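Ribosomal RNA small subunit methyltransferase E (Legionella pneumophila, PDB 5O95) probably methylates the N3 position of a specific uridine in 16S ribosomal RNA, using S-adenosyl-L-methionine as methyl donor. Local coordinates at residues L85-A88 / R94-M97. Numbering follows the deposited sequence.
Sequences LAQA and RMEM
In the beta-alpha-beta unit made of strand 82-88, helix 94-104 and strand 109-114, within the SPOUT-clan methyltransferase domain, the end of the first strand meets the first turn of the helix mainly through Met95, which lies against the side chain of Gln87 and the backbone carbonyls of Gln87 and Ala88. The strand is an inner member of the parallel sheet: Leu85 and Gln87 bond through their backbones to Thr111 on one flank, and Ala86 to Leu194 and Ile196 on the other. With the CA atoms of Gln87 and Met95 8.0 Å apart, the gap is bridged by the thioether of Met95. Its CG stands anti to the backbone N (chi1 -172°), and a bend at the next bond (chi2 64°) helps bring the sulfur beside the aliphatic part of Gln87, with SD of Met95 3.8 Å from CG of Gln87 and 4.2 Å from CB of Gln87. The two chains pass antiparallel, side by side, while the bend at chi2 of Gln87 carries its amide away from the sulfur. A further turn about the CG-SD bond (chi3 100°) directs the methyl group to the strand backbone, where CE of Met95 lies 3.5 Å from O of Gln87. The same CE of Met95 is 4.0 Å from O of Ala88. Trp134 of helix 124-145 also packs on Met95, whereas Gln87 touches Ala231 of helix 227-242. The side chain of Ala88 comes within about 4 Å of Gly197, and that of Gln87 within about 4 Å of the side chain of Thr227; both bind S-adenosyl-L-methionine in this protein, although none is bound to this chain. The chemistry is thus buried van der Waals packing, a methyl and a sulfur against methylenes and carbonyl oxygens, close to the cofactor pocket.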
ATOM      1  N   LEU B  85      11.985  -7.599   6.843  1.00 18.04           N
ATOM      2  CA  LEU B  85      11.929  -7.092   5.482  1.00 16.58           C
ATOM      3  C   LEU B  85      13.270  -6.477   5.129  1.00 17.43           C
ATOM      4  O   LEU B  85      13.766  -5.617   5.860  1.00 16.72           O
ATOM      5  CB  LEU B  85      10.874  -5.987   5.396  1.00 14.87           C
ATOM      6  CG  LEU B  85      10.892  -5.261   4.046  1.00 17.58           C
ATOM      7  CD1 LEU B  85      10.591  -6.200   2.852  1.00 21.72           C
ATOM      8  CD2 LEU B  85       9.916  -4.075   4.088  1.00 19.06           C
ATOM      9  N   ALA B  86      13.839  -6.904   3.998  1.00 17.13           N
ATOM     10  CA  ALA B  86      15.055  -6.304   3.454  1.00 18.70           C
ATOM     11  C   ALA B  86      14.610  -5.612   2.177  1.00 20.47           C
ATOM     12  O   ALA B  86      14.240  -6.281   1.209  1.00 19.70           O
ATOM     13  CB  ALA B  86      16.116  -7.370   3.174  1.00 21.58           C
ATOM     14  N   GLN B  87      14.553  -4.279   2.204  1.00 16.07           N
ATOM     15  CA  GLN B  87      13.951  -3.494   1.130  1.00 19.09           C
ATOM     16  C   GLN B  87      15.067  -2.774   0.399  1.00 16.87           C
ATOM     17  O   GLN B  87      15.787  -1.977   1.008  1.00 20.06           O
ATOM     18  CB  GLN B  87      12.973  -2.463   1.707  1.00 20.12           C
ATOM     19  CG  GLN B  87      12.269  -1.604   0.656  1.00 19.90           C
ATOM     20  CD  GLN B  87      11.228  -2.382  -0.147  1.00 21.42           C
ATOM     21  OE1 GLN B  87      10.755  -3.419   0.289  1.00 22.26           O
ATOM     22  NE2 GLN B  87      10.876  -1.880  -1.337  1.00 30.82           N
ATOM     23  N   ALA B  88      15.199  -3.037  -0.901  1.00 20.21           N
ATOM     24  CA  ALA B  88      16.250  -2.382  -1.668  1.00 21.71           C
ATOM     25  C   ALA B  88      16.020  -0.877  -1.692  1.00 25.44           C
ATOM     26  O   ALA B  88      14.883  -0.406  -1.791  1.00 19.57           O
ATOM     27  CB  ALA B  88      16.270  -2.938  -3.085  1.00 21.01           C
ATOM     28  N   ARG B  94      10.148   6.582  -2.019  1.00 21.82           N
ATOM     29  CA  ARG B  94       9.485   5.288  -1.890  1.00 22.12           C
ATOM     30  C   ARG B  94       9.831   4.615  -0.568  1.00 17.57           C
ATOM     31  O   ARG B  94       8.970   3.974   0.056  1.00 18.06           O
ATOM     32  CB  ARG B  94       9.872   4.405  -3.084  1.00 24.92           C
ATOM     33  CG  ARG B  94       9.360   4.922  -4.414  1.00 23.83           C
ATOM     34  CD  ARG B  94      10.186   4.389  -5.570  1.00 23.16           C
ATOM     35  NE  ARG B  94       9.615   4.748  -6.872  1.00 26.11           N
ATOM     36  CZ  ARG B  94       9.766   5.934  -7.452  1.00 57.94           C
ATOM     37  NH1 ARG B  94       9.208   6.172  -8.635  1.00 45.89           N
ATOM     38  NH2 ARG B  94      10.470   6.885  -6.849  1.00 31.51           N
ATOM     39  N   MET B  95      11.070   4.784  -0.090  1.00 17.62           N
ATOM     40  CA  MET B  95      11.443   4.119   1.151  1.00 20.74           C
ATOM     41  C   MET B  95      10.666   4.688   2.319  1.00 17.43           C
ATOM     42  O   MET B  95      10.285   3.950   3.234  1.00 18.71           O
ATOM     43  CB  MET B  95      12.935   4.268   1.419  1.00 19.11           C
ATOM     44  CG  MET B  95      13.429   3.438   2.587  1.00 22.51           C
ATOM     45  SD  MET B  95      13.265   1.654   2.323  1.00 24.10           S
ATOM     46  CE  MET B  95      14.957   1.266   1.851  1.00 23.50           C
ATOM     47  N   GLU B  96      10.391   5.994   2.289  1.00 19.21           N
ATOM     48  CA  GLU B  96       9.643   6.592   3.397  1.00 17.95           C
ATOM     49  C   GLU B  96       8.254   5.980   3.489  1.00 21.56           C
ATOM     50  O   GLU B  96       7.746   5.723   4.585  1.00 20.85           O
ATOM     51  CB  GLU B  96       9.571   8.105   3.197  1.00 22.64           C
ATOM     52  CG  GLU B  96      10.892   8.866   3.503  1.00 22.28           C
ATOM     53  CD  GLU B  96      12.057   8.630   2.534  1.00 28.02           C
ATOM     54  OE1 GLU B  96      11.866   8.130   1.404  1.00 29.52           O
ATOM     55  OE2 GLU B  96      13.198   8.986   2.908  1.00 30.83           O
ATOM     56  N   MET B  97       7.642   5.691   2.349  1.00 17.97           N
ATOM     57  CA  MET B  97       6.346   5.027   2.343  1.00 16.13           C
ATOM     58  C   MET B  97       6.459   3.613   2.893  1.00 18.39           C
ATOM     59  O   MET B  97       5.628   3.189   3.715  1.00 16.61           O
ATOM     60  CB  MET B  97       5.821   5.024   0.900  1.00 23.04           C
ATOM     61  CG  MET B  97       4.329   4.932   0.783  1.00 51.87           C
ATOM     62  SD  MET B  97       3.924   3.593  -0.321  1.00 89.33           S
ATOM     63  CE  MET B  97       4.493   2.234   0.668  1.00 15.78           C
TER